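Long-range contact in L-ornithine N(5)-monooxygenase (Pseudomonas aeruginosa, PDB 3S5W), which catalyses the FAD- and NADPH-dependent N5-hydroxylation of L-ornithine, the first step in making hydroxamate siderophores such as pyoverdin: residues A[334-348]-A[352-366]. Sequence-based numbering, arbitrary orientation.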
ATOM      1  N   ARG A 334      -8.089 -24.471   5.192  1.00 24.88           N
ATOM      2  CA  ARG A 334      -6.868 -25.257   5.461  1.00 26.26           C
ATOM      3  C   ARG A 334      -5.884 -24.473   6.298  1.00 26.34           C
ATOM      4  O   ARG A 334      -4.917 -23.937   5.783  1.00 25.95           O
ATOM      5  CB  ARG A 334      -6.255 -25.765   4.155  1.00 26.43           C
ATOM      6  CG  ARG A 334      -7.298 -26.544   3.315  1.00 29.73           C
ATOM      7  CD  ARG A 334      -6.745 -26.844   1.940  1.00 38.46           C
ATOM      8  NE  ARG A 334      -6.479 -28.252   1.781  1.00 46.69           N
ATOM      9  CZ  ARG A 334      -7.318 -29.106   1.219  1.00 48.94           C
ATOM     10  NH1 ARG A 334      -8.483 -28.689   0.755  1.00 53.05           N
ATOM     11  NH2 ARG A 334      -6.986 -30.374   1.117  1.00 51.24           N
ATOM     12  N   CYS A 335      -6.153 -24.407   7.607  1.00 26.09           N
ATOM     13  CA  CYS A 335      -5.271 -23.717   8.530  1.00 27.46           C
ATOM     14  C   CYS A 335      -4.098 -24.647   8.869  1.00 26.83           C
ATOM     15  O   CYS A 335      -4.145 -25.820   8.536  1.00 27.07           O
ATOM     16  CB  CYS A 335      -6.004 -23.234   9.784  1.00 27.53           C
ATOM     17  SG  CYS A 335      -7.131 -24.469  10.508  1.00 34.96           S
ATOM     18  N   MET A 336      -3.047 -24.075   9.443  1.00 26.71           N
ATOM     19  CA  MET A 336      -1.784 -24.782   9.779  1.00 28.86           C
ATOM     20  C   MET A 336      -1.201 -25.521   8.567  1.00 28.59           C
ATOM     21  O   MET A 336      -0.622 -26.608   8.720  1.00 27.94           O
ATOM     22  CB  MET A 336      -1.968 -25.757  10.969  1.00 29.90           C
ATOM     23  CG  MET A 336      -2.295 -25.035  12.296  1.00 33.96           C
ATOM     24  SD  MET A 336      -2.515 -26.280  13.591  1.00 47.13           S
ATOM     25  CE  MET A 336      -3.853 -27.313  12.972  1.00 43.83           C
ATOM     26  N   THR A 337      -1.354 -24.932   7.375  1.00 26.84           N
ATOM     27  CA  THR A 337      -0.996 -25.621   6.146  1.00 27.07           C
ATOM     28  C   THR A 337       0.033 -24.790   5.386  1.00 26.76           C
ATOM     29  O   THR A 337      -0.113 -23.552   5.245  1.00 25.11           O
ATOM     30  CB  THR A 337      -2.230 -25.915   5.261  1.00 27.66           C
ATOM     31  OG1 THR A 337      -3.127 -26.788   5.948  1.00 28.31           O
ATOM     32  CG2 THR A 337      -1.844 -26.583   3.955  1.00 27.07           C
ATOM     33  N   THR A 338       1.081 -25.477   4.917  1.00 26.18           N
ATOM     34  CA  THR A 338       2.189 -24.842   4.215  1.00 26.72           C
ATOM     35  C   THR A 338       2.294 -25.440   2.830  1.00 26.48           C
ATOM     36  O   THR A 338       2.230 -26.650   2.685  1.00 25.84           O
ATOM     37  CB  THR A 338       3.539 -25.051   4.994  1.00 27.86           C
ATOM     38  OG1 THR A 338       3.413 -24.457   6.293  1.00 31.40           O
ATOM     39  CG2 THR A 338       4.739 -24.406   4.267  1.00 25.53           C
ATOM     40  N   VAL A 339       2.459 -24.580   1.815  1.00 26.46           N
ATOM     41  CA  VAL A 339       2.789 -25.062   0.479  1.00 26.41           C
ATOM     42  C   VAL A 339       4.266 -25.471   0.436  1.00 27.08           C
ATOM     43  O   VAL A 339       5.147 -24.631   0.538  1.00 26.12           O
ATOM     44  CB  VAL A 339       2.510 -24.007  -0.622  1.00 26.29           C
ATOM     45  CG1 VAL A 339       2.808 -24.647  -1.997  1.00 25.01           C
ATOM     46  CG2 VAL A 339       1.043 -23.553  -0.568  1.00 24.43           C
ATOM     47  N   GLU A 340       4.516 -26.770   0.284  1.00 28.55           N
ATOM     48  CA  GLU A 340       5.905 -27.287   0.233  1.00 29.65           C
ATOM     49  C   GLU A 340       6.456 -27.376  -1.185  1.00 29.19           C
ATOM     50  O   GLU A 340       7.647 -27.273  -1.386  1.00 29.74           O
ATOM     51  CB  GLU A 340       5.995 -28.662   0.894  1.00 29.54           C
ATOM     52  CG  GLU A 340       5.907 -28.591   2.384  1.00 34.54           C
ATOM     53  CD  GLU A 340       6.462 -29.848   3.075  1.00 36.44           C
ATOM     54  OE1 GLU A 340       6.761 -30.878   2.408  1.00 39.17           O
ATOM     55  OE2 GLU A 340       6.598 -29.767   4.299  1.00 39.78           O
ATOM     56  N   ARG A 341       5.567 -27.550  -2.158  1.00 29.76           N
ATOM     57  CA  ARG A 341       5.938 -27.618  -3.571  1.00 30.25           C
ATOM     58  C   ARG A 341       4.766 -27.050  -4.385  1.00 29.19           C
ATOM     59  O   ARG A 341       3.614 -27.258  -4.034  1.00 27.41           O
ATOM     60  CB  ARG A 341       6.221 -29.090  -3.980  1.00 30.73           C
ATOM     61  CG  ARG A 341       6.694 -29.247  -5.454  1.00 36.29           C
ATOM     62  CD  ARG A 341       6.815 -30.708  -5.980  1.00 43.10           C
ATOM     63  NE  ARG A 341       5.725 -31.625  -5.609  1.00 48.37           N
ATOM     64  CZ  ARG A 341       4.511 -31.684  -6.169  1.00 51.06           C
ATOM     65  NH1 ARG A 341       4.157 -30.842  -7.133  1.00 54.37           N
ATOM     66  NH2 ARG A 341       3.624 -32.574  -5.745  1.00 51.12           N
ATOM     67  N   ALA A 342       5.057 -26.337  -5.465  1.00 28.16           N
ATOM     68  CA  ALA A 342       4.001 -25.896  -6.383  1.00 29.27           C
ATOM     69  C   ALA A 342       4.477 -26.161  -7.801  1.00 30.19           C
ATOM     70  O   ALA A 342       5.569 -25.720  -8.166  1.00 29.85           O
ATOM     71  CB  ALA A 342       3.701 -24.411  -6.182  1.00 28.40           C
ATOM     72  N   THR A 343       3.690 -26.914  -8.568  1.00 31.43           N
ATOM     73  CA  THR A 343       4.126 -27.370  -9.878  1.00 33.09           C
ATOM     74  C   THR A 343       3.042 -27.080 -10.917  1.00 33.17           C
ATOM     75  O   THR A 343       1.875 -27.391 -10.686  1.00 33.34           O
ATOM     76  CB  THR A 343       4.424 -28.918  -9.870  1.00 33.17           C
ATOM     77  OG1 THR A 343       5.278 -29.237  -8.760  1.00 34.89           O
ATOM     78  CG2 THR A 343       5.090 -29.359 -11.198  1.00 34.49           C
ATOM     79  N   ALA A 344       3.430 -26.495 -12.048  1.00 34.16           N
ATOM     80  CA  ALA A 344       2.548 -26.366 -13.212  1.00 35.43           C
ATOM     81  C   ALA A 344       2.341 -27.732 -13.876  1.00 36.89           C
ATOM     82  O   ALA A 344       3.315 -28.433 -14.161  1.00 36.49           O
ATOM     83  CB  ALA A 344       3.135 -25.375 -14.236  1.00 34.96           C
ATOM     84  N   THR A 345       1.081 -28.107 -14.096  1.00 37.87           N
ATOM     85  CA  THR A 345       0.723 -29.288 -14.893  1.00 39.54           C
ATOM     86  C   THR A 345      -0.329 -28.895 -15.939  1.00 40.42           C
ATOM     87  O   THR A 345      -0.960 -27.821 -15.847  1.00 39.64           O
ATOM     88  CB  THR A 345       0.183 -30.491 -14.037  1.00 40.17           C
ATOM     89  OG1 THR A 345      -1.139 -30.207 -13.546  1.00 41.40           O
ATOM     90  CG2 THR A 345       1.101 -30.858 -12.849  1.00 40.04           C
ATOM     91  N   ALA A 346      -0.532 -29.765 -16.928  1.00 41.24           N
ATOM     92  CA  ALA A 346      -1.605 -29.576 -17.916  1.00 41.84           C
ATOM     93  C   ALA A 346      -2.982 -29.399 -17.235  1.00 41.85           C
ATOM     94  O   ALA A 346      -3.811 -28.634 -17.727  1.00 42.07           O
ATOM     95  CB  ALA A 346      -1.638 -30.767 -18.939  1.00 42.08           C
ATOM     96  N   GLN A 347      -3.196 -30.090 -16.109  1.00 41.51           N
ATOM     97  CA  GLN A 347      -4.475 -30.079 -15.357  1.00 41.57           C
ATOM     98  C   GLN A 347      -4.661 -28.913 -14.367  1.00 39.63           C
ATOM     99  O   GLN A 347      -5.755 -28.725 -13.847  1.00 39.21           O
ATOM    100  CB  GLN A 347      -4.682 -31.395 -14.577  1.00 42.52           C
ATOM    101  CG  GLN A 347      -4.938 -32.654 -15.434  1.00 47.49           C
ATOM    102  CD  GLN A 347      -3.651 -33.304 -15.925  1.00 52.27           C
ATOM    103  OE1 GLN A 347      -3.491 -33.548 -17.128  1.00 55.01           O
ATOM    104  NE2 GLN A 347      -2.719 -33.582 -14.998  1.00 53.45           N
ATOM    105  N   GLY A 348      -3.602 -28.153 -14.096  1.00 37.08           N
ATOM    106  CA  GLY A 348      -3.679 -27.034 -13.151  1.00 34.56           C
ATOM    107  C   GLY A 348      -2.395 -26.859 -12.358  1.00 32.89           C
ATOM    108  O   GLY A 348      -1.330 -27.350 -12.773  1.00 32.23           O
ATOM    109  N   ALA A 352       1.625 -29.260  -3.078  1.00 28.82           N
ATOM    110  CA  ALA A 352       1.895 -30.240  -2.036  1.00 29.20           C
ATOM    111  C   ALA A 352       1.757 -29.493  -0.711  1.00 28.22           C
ATOM    112  O   ALA A 352       2.502 -28.550  -0.429  1.00 28.76           O
ATOM    113  CB  ALA A 352       3.296 -30.869  -2.209  1.00 28.59           C
ATOM    114  N   LEU A 353       0.768 -29.917   0.069  1.00 28.76           N
ATOM    115  CA  LEU A 353       0.325 -29.197   1.262  1.00 27.88           C
ATOM    116  C   LEU A 353       0.641 -29.962   2.563  1.00 28.15           C
ATOM    117  O   LEU A 353       0.168 -31.102   2.769  1.00 29.10           O
ATOM    118  CB  LEU A 353      -1.163 -28.910   1.166  1.00 27.37           C
ATOM    119  CG  LEU A 353      -1.642 -28.089  -0.047  1.00 26.16           C
ATOM    120  CD1 LEU A 353      -3.168 -28.046   0.002  1.00 29.66           C
ATOM    121  CD2 LEU A 353      -1.061 -26.696  -0.089  1.00 26.09           C
ATOM    122  N   ARG A 354       1.451 -29.343   3.409  1.00 27.28           N
ATOM    123  CA  ARG A 354       1.844 -29.968   4.674  1.00 29.31           C
ATOM    124  C   ARG A 354       0.940 -29.436   5.775  1.00 30.68           C
ATOM    125  O   ARG A 354       0.945 -28.240   6.054  1.00 30.11           O
ATOM    126  CB  ARG A 354       3.312 -29.656   5.001  1.00 29.09           C
ATOM    127  CG  ARG A 354       3.825 -30.275   6.320  1.00 31.17           C
ATOM    128  CD  ARG A 354       4.095 -31.767   6.204  1.00 34.87           C
ATOM    129  NE  ARG A 354       5.180 -32.047   5.269  1.00 37.64           N
ATOM    130  CZ  ARG A 354       5.538 -33.268   4.864  1.00 41.13           C
ATOM    131  NH1 ARG A 354       4.884 -34.341   5.294  1.00 38.71           N
ATOM    132  NH2 ARG A 354       6.533 -33.405   4.001  1.00 38.71           N
ATOM    133  N   ASP A 355       0.174 -30.322   6.391  1.00 32.66           N
ATOM    134  CA  ASP A 355      -0.675 -29.966   7.526  1.00 35.00           C
ATOM    135  C   ASP A 355       0.153 -30.157   8.810  1.00 36.22           C
ATOM    136  O   ASP A 355       0.434 -31.309   9.186  1.00 37.05           O
ATOM    137  CB  ASP A 355      -1.914 -30.875   7.481  1.00 35.10           C
ATOM    138  CG  ASP A 355      -2.935 -30.591   8.599  1.00 38.14           C
ATOM    139  OD1 ASP A 355      -2.583 -30.079   9.685  1.00 38.79           O
ATOM    140  OD2 ASP A 355      -4.116 -30.927   8.386  1.00 40.04           O
ATOM    141  N   ALA A 356       0.590 -29.065   9.461  1.00 36.43           N
ATOM    142  CA  ALA A 356       1.385 -29.175  10.722  1.00 38.25           C
ATOM    143  C   ALA A 356       0.641 -29.850  11.891  1.00 39.39           C
ATOM    144  O   ALA A 356       1.268 -30.423  12.778  1.00 40.05           O
ATOM    145  CB  ALA A 356       1.963 -27.812  11.160  1.00 37.41           C
ATOM    146  N   GLY A 357      -0.685 -29.803  11.873  1.00 40.55           N
ATOM    147  CA  GLY A 357      -1.515 -30.503  12.855  1.00 42.58           C
ATOM    148  C   GLY A 357      -1.322 -32.014  12.878  1.00 43.93           C
ATOM    149  O   GLY A 357      -1.264 -32.618  13.956  1.00 44.79           O
ATOM    150  N   SER A 358      -1.196 -32.616  11.696  1.00 44.54           N
ATOM    151  CA  SER A 358      -1.082 -34.075  11.546  1.00 44.62           C
ATOM    152  C   SER A 358       0.280 -34.518  10.996  1.00 44.61           C
ATOM    153  O   SER A 358       0.594 -35.708  11.022  1.00 44.56           O
ATOM    154  CB  SER A 358      -2.222 -34.606  10.671  1.00 45.10           C
ATOM    155  OG  SER A 358      -2.091 -34.134   9.334  1.00 45.55           O
ATOM    156  N   GLY A 359       1.085 -33.562  10.526  1.00 43.89           N
ATOM    157  CA  GLY A 359       2.386 -33.823   9.895  1.00 43.61           C
ATOM    158  C   GLY A 359       2.284 -34.374   8.480  1.00 43.70           C
ATOM    159  O   GLY A 359       3.300 -34.610   7.822  1.00 43.97           O
ATOM    160  N   GLU A 360       1.055 -34.564   8.008  1.00 43.76           N
ATOM    161  CA  GLU A 360       0.763 -35.203   6.719  1.00 44.09           C
ATOM    162  C   GLU A 360       0.860 -34.282   5.514  1.00 43.17           C
ATOM    163  O   GLU A 360       0.627 -33.075   5.614  1.00 41.88           O
ATOM    164  CB  GLU A 360      -0.628 -35.813   6.742  1.00 45.22           C
ATOM    165  CG  GLU A 360      -0.758 -36.987   7.708  1.00 49.61           C
ATOM    166  CD  GLU A 360      -1.983 -37.821   7.418  1.00 54.97           C
ATOM    167  OE1 GLU A 360      -3.115 -37.273   7.437  1.00 56.76           O
ATOM    168  OE2 GLU A 360      -1.806 -39.031   7.168  1.00 57.82           O
ATOM    169  N   LEU A 361       1.225 -34.883   4.383  1.00 42.75           N
ATOM    170  CA  LEU A 361       1.358 -34.183   3.125  1.00 41.97           C
ATOM    171  C   LEU A 361       0.271 -34.673   2.198  1.00 41.79           C
ATOM    172  O   LEU A 361       0.107 -35.885   2.005  1.00 41.68           O
ATOM    173  CB  LEU A 361       2.737 -34.425   2.508  1.00 42.32           C
ATOM    174  CG  LEU A 361       3.073 -33.695   1.196  1.00 42.42           C
ATOM    175  CD1 LEU A 361       3.335 -32.231   1.491  1.00 41.52           C
ATOM    176  CD2 LEU A 361       4.284 -34.331   0.521  1.00 42.21           C
ATOM    177  N   SER A 362      -0.504 -33.737   1.657  1.00 40.86           N
ATOM    178  CA  SER A 362      -1.456 -34.069   0.603  1.00 40.31           C
ATOM    179  C   SER A 362      -1.190 -33.221  -0.645  1.00 39.52           C
ATOM    180  O   SER A 362      -0.469 -32.223  -0.606  1.00 38.69           O
ATOM    181  CB  SER A 362      -2.896 -33.909   1.075  1.00 40.83           C
ATOM    182  OG  SER A 362      -3.076 -32.631   1.643  1.00 41.91           O
ATOM    183  N   VAL A 363      -1.751 -33.668  -1.750  1.00 38.64           N
ATOM    184  CA  VAL A 363      -1.494 -33.072  -3.037  1.00 38.86           C
ATOM    185  C   VAL A 363      -2.849 -32.623  -3.552  1.00 37.75           C
ATOM    186  O   VAL A 363      -3.749 -33.444  -3.674  1.00 37.75           O
ATOM    187  CB  VAL A 363      -0.826 -34.101  -4.004  1.00 39.48           C
ATOM    188  CG1 VAL A 363      -0.724 -33.539  -5.397  1.00 40.37           C
ATOM    189  CG2 VAL A 363       0.567 -34.461  -3.524  1.00 40.15           C
ATOM    190  N   GLU A 364      -3.010 -31.327  -3.812  1.00 35.64           N
ATOM    191  CA  GLU A 364      -4.268 -30.839  -4.397  1.00 35.30           C
ATOM    192  C   GLU A 364      -3.966 -30.027  -5.650  1.00 33.41           C
ATOM    193  O   GLU A 364      -3.013 -29.270  -5.681  1.00 32.87           O
ATOM    194  CB  GLU A 364      -5.065 -29.963  -3.404  1.00 36.07           C
ATOM    195  CG  GLU A 364      -5.361 -30.598  -2.024  1.00 39.91           C
ATOM    196  CD  GLU A 364      -6.416 -31.723  -2.037  1.00 45.27           C
ATOM    197  OE1 GLU A 364      -7.351 -31.687  -2.867  1.00 45.57           O
ATOM    198  OE2 GLU A 364      -6.309 -32.641  -1.179  1.00 49.25           O
ATOM    199  N   THR A 365      -4.817 -30.163  -6.652  1.00 32.13           N
ATOM    200  CA  THR A 365      -4.643 -29.421  -7.904  1.00 31.81           C
ATOM    201  C   THR A 365      -5.713 -28.342  -8.072  1.00 30.47           C
ATOM    202  O   THR A 365      -6.917 -28.615  -7.902  1.00 29.94           O
ATOM    203  CB  THR A 365      -4.630 -30.391  -9.113  1.00 32.49           C
ATOM    204  OG1 THR A 365      -3.523 -31.286  -8.967  1.00 34.12           O
ATOM    205  CG2 THR A 365      -4.454 -29.638 -10.449  1.00 32.32           C
ATOM    206  N   TYR A 366      -5.258 -27.135  -8.425  1.00 29.07           N
ATOM    207  CA  TYR A 366      -6.111 -25.946  -8.514  1.00 28.17           C
ATOM    208  C   TYR A 366      -6.070 -25.371  -9.918  1.00 28.01           C
ATOM    209  O   TYR A 366      -5.049 -25.461 -10.600  1.00 27.29           O
ATOM    210  CB  TYR A 366      -5.641 -24.892  -7.502  1.00 28.17           C
ATOM    211  CG  TYR A 366      -5.786 -25.395  -6.074  1.00 27.78           C
ATOM    212  CD1 TYR A 366      -7.013 -25.304  -5.391  1.00 28.72           C
ATOM    213  CD2 TYR A 366      -4.719 -25.983  -5.425  1.00 28.27           C
ATOM    214  CE1 TYR A 366      -7.146 -25.789  -4.082  1.00 27.94           C
ATOM    215  CE2 TYR A 366      -4.842 -26.469  -4.133  1.00 29.01           C
ATOM    216  CZ  TYR A 366      -6.044 -26.382  -3.467  1.00 28.97           C
ATOM    217  OH  TYR A 366      -6.124 -26.888  -2.172  1.00 29.08           O
TER
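R354 runs CG away from its own N (chi1 -180°) and then bends at chi2 and chi3, which lays its guanidinium over CB of L361, where the extended chain of E340 reaches it. The two groups meet side-on: NE of R354 gives a straight bond to OE2 of E340 (2.9 Å) within the guanidinium plane, though from above the carboxylate, while NH2 of R354 reaches OE1 of E340 at 3.0 Å. The planes are 62° apart. Long, flexible chains suit this solvent-facing side of the sheet, and R354 NH1 ties the 356-360 connection to the strand through G359 O. At E340 and R341, both opposite A352, a classic-type beta bulge puts both side chains on the R354 side; E340 N bonds to A352 O (2.8 Å), whereas R341 N stays buried without a partner. Small A352 lies under one face of the R341 guanidinium, whose NH2 forms a salt bridge with E350. Elsewhere T338 and R354 exchange two backbone bonds. On the other face, L353 sets CB against CG2 of T337 and CD2 against CG2 of V339, branched side chains that suit a strand packed on I258 and I233. R334 crosses L353 at about a right angle, NE against CD1, and reaches E364 in a salt bridge (NH2 to OE2, 3.3 Å), while its NH1 pairs with D256, which Y366 OH also binds. The whole is a three-stranded antiparallel beta meander beside the parallel Rossmann-type NADPH-binding sheet, T338 lying near R260 and NADP.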